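Tartrate dehydrogenase/decarboxylase (PDB 3FLK) oxidises tartrate with NAD+ and also converts meso-tartrate to D-glycerate and D-malate to pyruvate, using a divalent magnesium or manganese ion. Local coordinates at residues L33-A38 with Q320-D325; S5-A10 with K68-I73; N328-V333 with A354-T359. The protein carries 1 engineered substitution. All blocks are in the same frame, centred on the assembly; numbering follows the deposited sequence.

Contact 1 (L33-A38 with Q320-D325). With SO4 (sulfate ion), chain J.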
ATOM      1  N   LEU A  33     -19.883 -34.474   6.813  1.00 24.95           N
ATOM      2  CA  LEU A  33     -20.004 -35.897   7.121  1.00 25.49           C
ATOM      3  C   LEU A  33     -19.473 -36.221   8.520  1.00 25.72           C
ATOM      4  O   LEU A  33     -20.131 -36.915   9.293  1.00 25.85           O
ATOM      5  CB  LEU A  33     -19.272 -36.732   6.062  1.00 25.47           C
ATOM      6  CG  LEU A  33     -19.267 -38.261   6.200  1.00 25.78           C
ATOM      7  CD1 LEU A  33     -20.639 -38.858   5.889  1.00 25.95           C
ATOM      8  CD2 LEU A  33     -18.197 -38.871   5.305  1.00 25.65           C
ATOM      9  N   LYS A  34     -18.289 -35.698   8.832  1.00 25.98           N
ATOM     10  CA  LYS A  34     -17.600 -35.965  10.096  1.00 26.29           C
ATOM     11  C   LYS A  34     -18.357 -35.452  11.325  1.00 26.46           C
ATOM     12  O   LYS A  34     -18.392 -36.120  12.357  1.00 26.49           O
ATOM     13  CB  LYS A  34     -16.195 -35.355  10.061  1.00 26.19           C
ATOM     14  CG  LYS A  34     -15.278 -35.803  11.184  1.00 26.70           C
ATOM     15  CD  LYS A  34     -13.991 -34.998  11.189  1.00 27.02           C
ATOM     16  CE  LYS A  34     -13.008 -35.522  12.220  1.00 27.61           C
ATOM     17  NZ  LYS A  34     -12.386 -36.799  11.784  1.00 27.88           N
ATOM     18  N   HIS A  35     -18.950 -34.266  11.209  1.00 26.65           N
ATOM     19  CA  HIS A  35     -19.596 -33.618  12.353  1.00 26.87           C
ATOM     20  C   HIS A  35     -21.123 -33.592  12.266  1.00 26.94           C
ATOM     21  O   HIS A  35     -21.789 -32.990  13.110  1.00 27.06           O
ATOM     22  CB  HIS A  35     -19.025 -32.210  12.557  1.00 26.78           C
ATOM     23  CG  HIS A  35     -17.573 -32.202  12.915  1.00 26.77           C
ATOM     24  ND1 HIS A  35     -17.127 -32.353  14.211  1.00 26.68           N
ATOM     25  CD2 HIS A  35     -16.465 -32.086  12.146  1.00 26.72           C
ATOM     26  CE1 HIS A  35     -15.805 -32.318  14.225  1.00 26.92           C
ATOM     27  NE2 HIS A  35     -15.379 -32.158  12.985  1.00 26.70           N
ATOM     28  N   GLY A  36     -21.667 -34.260  11.252  1.00 27.16           N
ATOM     29  CA  GLY A  36     -23.114 -34.389  11.086  1.00 27.38           C
ATOM     30  C   GLY A  36     -23.824 -33.098  10.723  1.00 27.65           C
ATOM     31  O   GLY A  36     -24.972 -32.883  11.120  1.00 27.73           O
ATOM     32  N   LEU A  37     -23.143 -32.238   9.970  1.00 27.65           N
ATOM     33  CA  LEU A  37     -23.730 -30.978   9.523  1.00 27.74           C
ATOM     34  C   LEU A  37     -24.633 -31.220   8.324  1.00 27.86           C
ATOM     35  O   LEU A  37     -24.356 -32.088   7.491  1.00 27.96           O
ATOM     36  CB  LEU A  37     -22.644 -29.962   9.141  1.00 27.59           C
ATOM     37  CG  LEU A  37     -21.377 -29.801   9.986  1.00 27.51           C
ATOM     38  CD1 LEU A  37     -20.414 -28.845   9.301  1.00 27.26           C
ATOM     39  CD2 LEU A  37     -21.681 -29.333  11.404  1.00 27.53           C
ATOM     40  N   ALA A  38     -25.712 -30.449   8.238  1.00 28.00           N
ATOM     41  CA  ALA A  38     -26.588 -30.504   7.077  1.00 28.07           C
ATOM     42  C   ALA A  38     -26.338 -29.290   6.190  1.00 28.16           C
ATOM     43  O   ALA A  38     -26.731 -28.168   6.524  1.00 28.17           O
ATOM     44  CB  ALA A  38     -28.046 -30.589   7.503  1.00 28.21           C
ATOM     45  N   GLN A 320     -18.504 -25.285  15.060  1.00 24.85           N
ATOM     46  CA  GLN A 320     -17.248 -24.767  15.599  1.00 24.55           C
ATOM     47  C   GLN A 320     -16.134 -25.811  15.516  1.00 24.36           C
ATOM     48  O   GLN A 320     -14.994 -25.481  15.177  1.00 24.22           O
ATOM     49  CB  GLN A 320     -17.422 -24.281  17.040  1.00 24.69           C
ATOM     50  CG  GLN A 320     -16.219 -23.519  17.593  1.00 25.17           C
ATOM     51  CD  GLN A 320     -15.876 -22.281  16.774  1.00 26.07           C
ATOM     52  OE1 GLN A 320     -16.723 -21.412  16.553  1.00 26.19           O
ATOM     53  NE2 GLN A 320     -14.629 -22.198  16.320  1.00 26.41           N
ATOM     54  N   ARG A 321     -16.473 -27.062  15.820  1.00 23.99           N
ATOM     55  CA  ARG A 321     -15.525 -28.170  15.728  1.00 23.84           C
ATOM     56  C   ARG A 321     -15.142 -28.455  14.279  1.00 23.32           C
ATOM     57  O   ARG A 321     -14.001 -28.817  13.999  1.00 23.20           O
ATOM     58  CB  ARG A 321     -16.090 -29.435  16.381  1.00 24.05           C
ATOM     59  CG  ARG A 321     -16.119 -29.394  17.901  1.00 25.38           C
ATOM     60  CD  ARG A 321     -16.370 -30.781  18.489  1.00 27.73           C
ATOM     61  NE  ARG A 321     -17.724 -31.265  18.221  1.00 29.17           N
ATOM     62  CZ  ARG A 321     -18.751 -31.142  19.058  1.00 30.31           C
ATOM     63  NH1 ARG A 321     -18.591 -30.549  20.236  1.00 30.90           N
ATOM     64  NH2 ARG A 321     -19.942 -31.617  18.720  1.00 30.66           N
ATOM     65  N   ALA A 322     -16.104 -28.294  13.370  1.00 22.84           N
ATOM     66  CA  ALA A 322     -15.855 -28.446  11.937  1.00 22.42           C
ATOM     67  C   ALA A 322     -14.857 -27.397  11.444  1.00 22.18           C
ATOM     68  O   ALA A 322     -13.924 -27.728  10.710  1.00 21.97           O
ATOM     69  CB  ALA A 322     -17.152 -28.368  11.152  1.00 22.31           C
ATOM     70  N   HIS A 323     -15.052 -26.144  11.866  1.00 21.86           N
ATOM     71  CA  HIS A 323     -14.099 -25.066  11.591  1.00 21.68           C
ATOM     72  C   HIS A 323     -12.707 -25.423  12.101  1.00 21.71           C
ATOM     73  O   HIS A 323     -11.727 -25.341  11.357  1.00 21.66           O
ATOM     74  CB  HIS A 323     -14.558 -23.742  12.222  1.00 21.46           C
ATOM     75  CG  HIS A 323     -13.481 -22.701  12.280  1.00 21.19           C
ATOM     76  ND1 HIS A 323     -12.595 -22.603  13.332  1.00 20.99           N
ATOM     77  CD2 HIS A 323     -13.138 -21.724  11.408  1.00 20.74           C
ATOM     78  CE1 HIS A 323     -11.755 -21.608  13.106  1.00 21.24           C
ATOM     79  NE2 HIS A 323     -12.064 -21.057  11.946  1.00 20.67           N
ATOM     80  N   ASP A 324     -12.634 -25.818  13.372  1.00 21.82           N
ATOM     81  CA  ASP A 324     -11.369 -26.140  14.031  1.00 22.16           C
ATOM     82  C   ASP A 324     -10.641 -27.310  13.366  1.00 22.15           C
ATOM     83  O   ASP A 324      -9.419 -27.283  13.234  1.00 22.22           O
ATOM     84  CB  ASP A 324     -11.593 -26.427  15.524  1.00 22.21           C
ATOM     85  CG  ASP A 324     -12.124 -25.216  16.292  1.00 23.17           C
ATOM     86  OD1 ASP A 324     -12.369 -24.148  15.682  1.00 22.88           O
ATOM     87  OD2 ASP A 324     -12.305 -25.339  17.524  1.00 23.73           O
ATOM     88  N   ASP A 325     -11.395 -28.326  12.948  1.00 22.33           N
ATOM     89  CA  ASP A 325     -10.822 -29.487  12.260  1.00 22.61           C
ATOM     90  C   ASP A 325     -10.291 -29.134  10.876  1.00 22.59           C
ATOM     91  O   ASP A 325      -9.290 -29.694  10.430  1.00 22.47           O
ATOM     92  CB  ASP A 325     -11.842 -30.625  12.159  1.00 22.71           C
ATOM     93  CG  ASP A 325     -11.953 -31.433  13.446  1.00 23.37           C
ATOM     94  OD1 ASP A 325     -11.240 -31.122  14.425  1.00 23.75           O
ATOM     95  OD2 ASP A 325     -12.756 -32.386  13.473  1.00 24.21           O
TER
HETATM   96  S   SO4 J 406      -9.321 -18.721  12.158  1.00 43.69           S
HETATM   97  O1  SO4 J 406      -8.822 -17.395  11.804  1.00 43.85           O
HETATM   98  O2  SO4 J 406     -10.238 -18.609  13.290  1.00 44.02           O
HETATM   99  O3  SO4 J 406     -10.029 -19.308  11.025  1.00 43.15           O
HETATM  100  O4  SO4 J 406      -8.195 -19.573  12.535  1.00 43.65           O
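His35 and Ala322 mark the nearest approach of the two backbones, CA to CA 6.4 Å, where the C-terminal end of helix 17-35 meets the side of helix 317-336; Gly36, with positive phi, is the first residue to leave the helical conformation. Chi1 (-64°) puts CG of His35 anti to the carbonyl carbon; the ring then lies with one face over the backbone of the second helix: Ala322 N sits 3.9 Å above the ring centre, and Arg321 C lies nearer the rim. The ring edge carries the polar contact. His35 NE2 donates to Asp325 OD2 at 2.7 Å, nearly in the ring plane but bent at the hydrogen (137°), and it meets the oxygen from above the carboxylate plane, 44° out of it. Lys34 passes the same oxygen with its CE at 3.4 Å, while its NZ is bonded to the carbonyls of Leu360 and Leu363. Leu37 CD1 packs on Ala322 CB at 3.8 Å, beside Leu309 of helix 299-313. An alanine in place of His35 would probably leave Asp325 OD2 without its imidazole donor and uncover the backbone at Arg321 and Ala322. An NE2-H donor fits a neutral or a charged imidazole; Asp325 would probably favour the charged form, while Arg321 near ND1 would oppose it. The bond joins two helices away from the annotated sites.

Contact 2 (S5-A10 with K68-I73)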
ATOM      1  N   SER A   5     -30.966 -27.330   8.308  1.00 27.56           N
ATOM      2  CA  SER A   5     -30.015 -27.382   7.158  1.00 27.44           C
ATOM      3  C   SER A   5     -29.679 -25.986   6.649  1.00 27.06           C
ATOM      4  O   SER A   5     -30.539 -25.102   6.622  1.00 27.23           O
ATOM      5  CB  SER A   5     -30.599 -28.224   6.021  1.00 27.60           C
ATOM      6  OG  SER A   5     -29.676 -28.360   4.953  1.00 28.38           O
ATOM      7  N   PHE A   6     -28.426 -25.791   6.245  1.00 26.54           N
ATOM      8  CA  PHE A   6     -28.007 -24.530   5.642  1.00 25.91           C
ATOM      9  C   PHE A   6     -27.895 -24.652   4.125  1.00 25.49           C
ATOM     10  O   PHE A   6     -27.298 -25.601   3.609  1.00 25.47           O
ATOM     11  CB  PHE A   6     -26.689 -24.033   6.247  1.00 25.97           C
ATOM     12  CG  PHE A   6     -26.814 -23.548   7.667  1.00 25.97           C
ATOM     13  CD1 PHE A   6     -27.540 -22.397   7.966  1.00 26.00           C
ATOM     14  CD2 PHE A   6     -26.198 -24.234   8.703  1.00 26.31           C
ATOM     15  CE1 PHE A   6     -27.658 -21.947   9.276  1.00 26.21           C
ATOM     16  CE2 PHE A   6     -26.307 -23.789  10.020  1.00 26.59           C
ATOM     17  CZ  PHE A   6     -27.039 -22.643  10.305  1.00 26.22           C
ATOM     18  N   ARG A   7     -28.490 -23.692   3.423  1.00 24.87           N
ATOM     19  CA  ARG A   7     -28.429 -23.632   1.969  1.00 24.47           C
ATOM     20  C   ARG A   7     -27.294 -22.710   1.541  1.00 23.67           C
ATOM     21  O   ARG A   7     -27.237 -21.547   1.953  1.00 23.49           O
ATOM     22  CB  ARG A   7     -29.750 -23.123   1.389  1.00 24.75           C
ATOM     23  CG  ARG A   7     -30.958 -24.013   1.644  1.00 26.13           C
ATOM     24  CD  ARG A   7     -32.179 -23.457   0.922  1.00 28.25           C
ATOM     25  NE  ARG A   7     -32.118 -23.689  -0.523  1.00 29.97           N
ATOM     26  CZ  ARG A   7     -32.690 -22.910  -1.439  1.00 31.24           C
ATOM     27  NH1 ARG A   7     -33.361 -21.821  -1.079  1.00 31.67           N
ATOM     28  NH2 ARG A   7     -32.581 -23.212  -2.726  1.00 31.59           N
ATOM     29  N   ILE A   8     -26.397 -23.234   0.712  1.00 22.69           N
ATOM     30  CA  ILE A   8     -25.220 -22.491   0.275  1.00 21.83           C
ATOM     31  C   ILE A   8     -25.289 -22.185  -1.216  1.00 21.20           C
ATOM     32  O   ILE A   8     -25.442 -23.089  -2.041  1.00 21.15           O
ATOM     33  CB  ILE A   8     -23.901 -23.278   0.540  1.00 21.85           C
ATOM     34  CG1 ILE A   8     -23.853 -23.909   1.949  1.00 22.15           C
ATOM     35  CG2 ILE A   8     -22.671 -22.422   0.199  1.00 21.66           C
ATOM     36  CD1 ILE A   8     -24.115 -22.979   3.130  1.00 22.73           C
ATOM     37  N   ALA A   9     -25.167 -20.905  -1.555  1.00 20.37           N
ATOM     38  CA  ALA A   9     -25.048 -20.492  -2.945  1.00 19.66           C
ATOM     39  C   ALA A   9     -23.574 -20.484  -3.346  1.00 19.26           C
ATOM     40  O   ALA A   9     -22.804 -19.628  -2.903  1.00 19.07           O
ATOM     41  CB  ALA A   9     -25.677 -19.123  -3.151  1.00 19.58           C
ATOM     42  N   ALA A  10     -23.188 -21.460  -4.165  1.00 18.71           N
ATOM     43  CA  ALA A  10     -21.816 -21.585  -4.650  1.00 18.24           C
ATOM     44  C   ALA A  10     -21.679 -20.903  -6.006  1.00 17.90           C
ATOM     45  O   ALA A  10     -22.375 -21.252  -6.965  1.00 17.82           O
ATOM     46  CB  ALA A  10     -21.408 -23.053  -4.733  1.00 18.32           C
ATOM     47  N   LYS A  68     -31.172 -14.304  -1.780  1.00 27.11           N
ATOM     48  CA  LYS A  68     -31.779 -14.110  -0.456  1.00 27.26           C
ATOM     49  C   LYS A  68     -32.422 -15.386   0.097  1.00 27.13           C
ATOM     50  O   LYS A  68     -32.700 -15.479   1.295  1.00 27.21           O
ATOM     51  CB  LYS A  68     -32.786 -12.956  -0.471  1.00 27.50           C
ATOM     52  CG  LYS A  68     -32.161 -11.595  -0.182  1.00 28.07           C
ATOM     53  CD  LYS A  68     -33.197 -10.580   0.296  1.00 29.49           C
ATOM     54  CE  LYS A  68     -33.842  -9.826  -0.860  1.00 30.32           C
ATOM     55  NZ  LYS A  68     -32.922  -8.813  -1.453  1.00 31.22           N
ATOM     56  N   GLN A  69     -32.637 -16.366  -0.779  1.00 26.98           N
ATOM     57  CA  GLN A  69     -33.174 -17.671  -0.386  1.00 26.80           C
ATOM     58  C   GLN A  69     -32.090 -18.576   0.210  1.00 26.28           C
ATOM     59  O   GLN A  69     -32.376 -19.696   0.648  1.00 26.33           O
ATOM     60  CB  GLN A  69     -33.839 -18.370  -1.582  1.00 27.11           C
ATOM     61  CG  GLN A  69     -34.745 -17.482  -2.448  1.00 28.56           C
ATOM     62  CD  GLN A  69     -35.742 -16.665  -1.640  1.00 30.34           C
ATOM     63  OE1 GLN A  69     -35.749 -15.432  -1.711  1.00 31.49           O
ATOM     64  NE2 GLN A  69     -36.581 -17.343  -0.861  1.00 30.95           N
ATOM     65  N   TYR A  70     -30.852 -18.082   0.234  1.00 25.42           N
ATOM     66  CA  TYR A  70     -29.713 -18.852   0.731  1.00 24.64           C
ATOM     67  C   TYR A  70     -29.153 -18.280   2.026  1.00 24.02           C
ATOM     68  O   TYR A  70     -29.268 -17.081   2.291  1.00 24.03           O
ATOM     69  CB  TYR A  70     -28.624 -18.951  -0.345  1.00 24.76           C
ATOM     70  CG  TYR A  70     -29.044 -19.781  -1.533  1.00 24.77           C
ATOM     71  CD1 TYR A  70     -28.734 -21.137  -1.603  1.00 24.74           C
ATOM     72  CD2 TYR A  70     -29.770 -19.215  -2.582  1.00 24.89           C
ATOM     73  CE1 TYR A  70     -29.129 -21.908  -2.688  1.00 24.99           C
ATOM     74  CE2 TYR A  70     -30.172 -19.977  -3.671  1.00 25.16           C
ATOM     75  CZ  TYR A  70     -29.845 -21.323  -3.718  1.00 25.02           C
ATOM     76  OH  TYR A  70     -30.237 -22.084  -4.791  1.00 25.35           O
ATOM     77  N   ASP A  71     -28.551 -19.152   2.829  1.00 23.18           N
ATOM     78  CA  ASP A  71     -28.007 -18.775   4.132  1.00 22.40           C
ATOM     79  C   ASP A  71     -26.659 -18.060   4.025  1.00 21.67           C
ATOM     80  O   ASP A  71     -26.336 -17.211   4.858  1.00 21.52           O
ATOM     81  CB  ASP A  71     -27.908 -20.004   5.038  1.00 22.58           C
ATOM     82  CG  ASP A  71     -29.276 -20.572   5.398  1.00 23.29           C
ATOM     83  OD1 ASP A  71     -30.007 -19.925   6.179  1.00 24.04           O
ATOM     84  OD2 ASP A  71     -29.620 -21.665   4.896  1.00 23.71           O
ATOM     85  N   ALA A  72     -25.877 -18.411   3.005  1.00 20.68           N
ATOM     86  CA  ALA A  72     -24.616 -17.719   2.721  1.00 19.82           C
ATOM     87  C   ALA A  72     -24.134 -17.945   1.291  1.00 19.14           C
ATOM     88  O   ALA A  72     -24.603 -18.855   0.600  1.00 18.95           O
ATOM     89  CB  ALA A  72     -23.536 -18.117   3.731  1.00 19.86           C
ATOM     90  N   ILE A  73     -23.202 -17.100   0.855  1.00 18.28           N
ATOM     91  CA  ILE A  73     -22.638 -17.179  -0.491  1.00 17.68           C
ATOM     92  C   ILE A  73     -21.176 -17.619  -0.418  1.00 17.32           C
ATOM     93  O   ILE A  73     -20.368 -17.018   0.298  1.00 17.15           O
ATOM     94  CB  ILE A  73     -22.751 -15.830  -1.252  1.00 17.58           C
ATOM     95  CG1 ILE A  73     -24.199 -15.319  -1.245  1.00 17.70           C
ATOM     96  CG2 ILE A  73     -22.234 -15.972  -2.686  1.00 17.39           C
ATOM     97  CD1 ILE A  73     -24.345 -13.852  -1.621  1.00 17.59           C
TER
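Asp71 OD2 accepts the backbone N-H of Arg7 at 2.7 Å in an almost straight bond (170°), using its anti lone pair. The next bond runs the other way, Asp71 N to Arg7 O at 2.9 Å, so one aspartate engages both the N-H and the carbonyl of Arg7. CG of Asp71 stands anti to its own carbonyl carbon (chi1 -66°), and the carboxylate reaches back toward the start of the neighbouring strand. There the carboxylate also meets the Phe6 ring at its edge: CD1 of Phe6 lies 3.6 Å from CG of Asp71, and the two planes are almost perpendicular.

Beyond Asp71 the chain enters strand 72-77, which runs parallel to strand 6-13 in the large mixed sheet of this isocitrate and isopropylmalate dehydrogenase fold. The pairing is seen in the bridges Ile8 with Ala72 and Ala9 with Ile73, and in the bond from Ala9 N to Ala72 O at 3.0 Å. Strand 39-43 flanks strand 6-13 on its other edge. Ile8 and Ala72 point to one face of the sheet, where Met308 of helix 299-313 touches both; Ala9 and Ile73 point to the other, against Leu67.

Tyr70, just ahead of the strand, is held between two groups. The Arg7 guanidinium lies over one face as a cation-pi contact, CZ 4.2 Å from the ring centroid, with the two planes 30° apart. On the opposite face Ala9 CB makes a CH-pi contact 4.1 Å from the same centroid. The Arg7 chain bends at chi3, which turns NE out of the extended course. The phenol OH is hydrogen-bonded to Asp42, a residue of strand 39-43.

Contact 3 (N328-V333 with A354-T359)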
ATOM      1  N   ASN A 328      -7.052 -27.364  11.490  1.00 20.02           N
ATOM      2  CA  ASN A 328      -6.128 -28.430  11.871  1.00 19.81           C
ATOM      3  C   ASN A 328      -5.602 -29.163  10.634  1.00 19.33           C
ATOM      4  O   ASN A 328      -4.397 -29.366  10.496  1.00 19.21           O
ATOM      5  CB  ASN A 328      -6.819 -29.410  12.833  1.00 20.09           C
ATOM      6  CG  ASN A 328      -5.839 -30.320  13.572  1.00 20.86           C
ATOM      7  OD1 ASN A 328      -4.667 -30.429  13.217  1.00 22.50           O
ATOM      8  ND2 ASN A 328      -6.332 -30.987  14.610  1.00 22.44           N
ATOM      9  N   ALA A 329      -6.514 -29.529   9.736  1.00 19.00           N
ATOM     10  CA  ALA A 329      -6.167 -30.226   8.495  1.00 18.85           C
ATOM     11  C   ALA A 329      -5.277 -29.370   7.586  1.00 18.68           C
ATOM     12  O   ALA A 329      -4.313 -29.871   7.009  1.00 18.60           O
ATOM     13  CB  ALA A 329      -7.430 -30.664   7.759  1.00 18.79           C
ATOM     14  N   ILE A 330      -5.610 -28.085   7.470  1.00 18.47           N
ATOM     15  CA  ILE A 330      -4.805 -27.128   6.705  1.00 18.41           C
ATOM     16  C   ILE A 330      -3.382 -27.030   7.271  1.00 18.40           C
ATOM     17  O   ILE A 330      -2.411 -27.131   6.520  1.00 18.26           O
ATOM     18  CB  ILE A 330      -5.487 -25.725   6.635  1.00 18.34           C
ATOM     19  CG1 ILE A 330      -6.691 -25.765   5.687  1.00 18.24           C
ATOM     20  CG2 ILE A 330      -4.494 -24.656   6.174  1.00 18.48           C
ATOM     21  CD1 ILE A 330      -7.693 -24.631   5.881  1.00 18.40           C
ATOM     22  N   GLU A 331      -3.276 -26.854   8.589  1.00 18.49           N
ATOM     23  CA  GLU A 331      -1.984 -26.778   9.287  1.00 18.94           C
ATOM     24  C   GLU A 331      -1.107 -28.003   9.027  1.00 18.60           C
ATOM     25  O   GLU A 331       0.083 -27.869   8.736  1.00 18.36           O
ATOM     26  CB  GLU A 331      -2.191 -26.623  10.800  1.00 18.86           C
ATOM     27  CG  GLU A 331      -2.670 -25.249  11.255  1.00 19.88           C
ATOM     28  CD  GLU A 331      -3.287 -25.264  12.653  1.00 20.49           C
ATOM     29  OE1 GLU A 331      -3.000 -26.196  13.441  1.00 22.74           O
ATOM     30  OE2 GLU A 331      -4.070 -24.341  12.964  1.00 22.57           O
ATOM     31  N   ARG A 332      -1.704 -29.188   9.134  1.00 18.61           N
ATOM     32  CA  ARG A 332      -0.977 -30.454   8.971  1.00 18.76           C
ATOM     33  C   ARG A 332      -0.431 -30.640   7.557  1.00 18.49           C
ATOM     34  O   ARG A 332       0.720 -31.038   7.373  1.00 18.41           O
ATOM     35  CB  ARG A 332      -1.866 -31.638   9.367  1.00 18.92           C
ATOM     36  CG  ARG A 332      -2.081 -31.766  10.871  1.00 20.02           C
ATOM     37  CD  ARG A 332      -3.152 -32.790  11.196  1.00 22.39           C
ATOM     38  NE  ARG A 332      -3.284 -33.002  12.637  1.00 24.53           N
ATOM     39  CZ  ARG A 332      -2.794 -34.051  13.293  1.00 25.48           C
ATOM     40  NH1 ARG A 332      -2.136 -35.006  12.646  1.00 26.05           N
ATOM     41  NH2 ARG A 332      -2.968 -34.149  14.604  1.00 26.14           N
ATOM     42  N   VAL A 333      -1.264 -30.334   6.567  1.00 18.35           N
ATOM     43  CA  VAL A 333      -0.899 -30.443   5.157  1.00 18.20           C
ATOM     44  C   VAL A 333       0.261 -29.500   4.797  1.00 18.06           C
ATOM     45  O   VAL A 333       1.190 -29.890   4.079  1.00 17.85           O
ATOM     46  CB  VAL A 333      -2.150 -30.229   4.262  1.00 18.33           C
ATOM     47  CG1 VAL A 333      -1.791 -29.684   2.898  1.00 18.77           C
ATOM     48  CG2 VAL A 333      -2.940 -31.532   4.141  1.00 18.20           C
ATOM     49  N   ALA A 354      -7.555 -32.905  -2.011  1.00 14.93           N
ATOM     50  CA  ALA A 354      -7.645 -34.302  -1.583  1.00 15.39           C
ATOM     51  C   ALA A 354      -6.876 -34.579  -0.291  1.00 15.80           C
ATOM     52  O   ALA A 354      -7.363 -35.304   0.579  1.00 15.97           O
ATOM     53  CB  ALA A 354      -7.162 -35.228  -2.697  1.00 15.29           C
ATOM     54  N   ALA A 355      -5.681 -34.003  -0.175  1.00 16.24           N
ATOM     55  CA  ALA A 355      -4.835 -34.177   1.009  1.00 16.78           C
ATOM     56  C   ALA A 355      -5.454 -33.575   2.276  1.00 17.15           C
ATOM     57  O   ALA A 355      -5.380 -34.172   3.350  1.00 17.02           O
ATOM     58  CB  ALA A 355      -3.446 -33.595   0.762  1.00 16.70           C
ATOM     59  N   ILE A 356      -6.063 -32.399   2.144  1.00 17.61           N
ATOM     60  CA  ILE A 356      -6.727 -31.743   3.275  1.00 18.06           C
ATOM     61  C   ILE A 356      -7.987 -32.514   3.673  1.00 18.62           C
ATOM     62  O   ILE A 356      -8.229 -32.748   4.859  1.00 18.59           O
ATOM     63  CB  ILE A 356      -7.045 -30.251   2.976  1.00 18.12           C
ATOM     64  CG1 ILE A 356      -5.743 -29.462   2.787  1.00 17.96           C
ATOM     65  CG2 ILE A 356      -7.879 -29.633   4.106  1.00 17.98           C
ATOM     66  CD1 ILE A 356      -5.911 -28.091   2.144  1.00 17.90           C
ATOM     67  N   SER A 357      -8.767 -32.921   2.674  1.00 19.31           N
ATOM     68  CA  SER A 357      -9.977 -33.710   2.887  1.00 20.32           C
ATOM     69  C   SER A 357      -9.677 -35.039   3.596  1.00 20.85           C
ATOM     70  O   SER A 357     -10.371 -35.409   4.550  1.00 20.74           O
ATOM     71  CB  SER A 357     -10.689 -33.958   1.554  1.00 20.26           C
ATOM     72  OG  SER A 357     -11.990 -34.476   1.760  1.00 21.71           O
ATOM     73  N   ASP A 358      -8.639 -35.738   3.137  1.00 21.47           N
ATOM     74  CA  ASP A 358      -8.231 -37.008   3.742  1.00 22.21           C
ATOM     75  C   ASP A 358      -7.704 -36.839   5.166  1.00 22.29           C
ATOM     76  O   ASP A 358      -8.043 -37.626   6.053  1.00 22.22           O
ATOM     77  CB  ASP A 358      -7.176 -37.716   2.888  1.00 22.54           C
ATOM     78  CG  ASP A 358      -6.775 -39.067   3.460  1.00 24.00           C
ATOM     79  OD1 ASP A 358      -7.678 -39.869   3.790  1.00 25.93           O
ATOM     80  OD2 ASP A 358      -5.558 -39.324   3.585  1.00 25.94           O
ATOM     81  N   THR A 359      -6.868 -35.824   5.371  1.00 22.46           N
ATOM     82  CA  THR A 359      -6.327 -35.506   6.694  1.00 22.69           C
ATOM     83  C   THR A 359      -7.458 -35.208   7.682  1.00 23.01           C
ATOM     84  O   THR A 359      -7.434 -35.681   8.821  1.00 22.99           O
ATOM     85  CB  THR A 359      -5.338 -34.317   6.622  1.00 22.56           C
ATOM     86  OG1 THR A 359      -4.264 -34.646   5.733  1.00 22.64           O
ATOM     87  CG2 THR A 359      -4.762 -33.987   7.991  1.00 22.54           C
TER
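Val333 CG2 and Ile356 CG1 approach to 3.7 Å, the two side chains crossing at about a right angle. On Val333, CG1 is anti to the backbone N (chi1 153°) and CG2 anti to the carbonyl carbon. This second methyl does most of the touching, lying also 3.7 Å from Ala355 O and equally near Thr359 OG1. Ile356 divides its branches: CG1 serves Val333, whereas CG2, anti to its backbone N, reaches Ala329 CB at 3.8 Å.

The contact is a helix-helix packing, with the local axes of 328-333 and 354-359 passing 8.6 Å apart at 122°. It joins helix 317-336 to the C-terminal helix 349-361, and Ile299 and Ile302 of helix 299-313 touch both Ile330 and Ile356.

Thr359 has OG1 anti to the carbonyl carbon (chi1 -59°), and that hydroxyl donates to Ala355 O at 2.7 Å; Thr359 N reaches this carbonyl from the opposite face of its plane. CG2, on the other branch, meets Arg332 CD at 3.8 Å. The arginine runs extended from CG to NE, and NE bonds to Asn328 OD1, one turn earlier in its own helix, at 3.0 Å.

From the N terminus, strand 6-13 is followed by helix 17-35 and strand 39-43, and after two more helices strand 72-77 returns beside residues 5-10, closing the loop of contact 2. Contact 1 opens inside that loop, at residues 33-38, and closes only at 320-325, so contacts 1 and 2 cross along the chain. They also touch in space, Ala38 O lying 2.9 Å from Phe6 N, a probable hydrogen bond. Contact 3 comes afterwards in series, closing a short loop between 328-333 and 354-359. It shares helix 317-336 with contact 1, their centres about 14 Å apart, so this helix ties the end of helix 17-35 to the C-terminal helix.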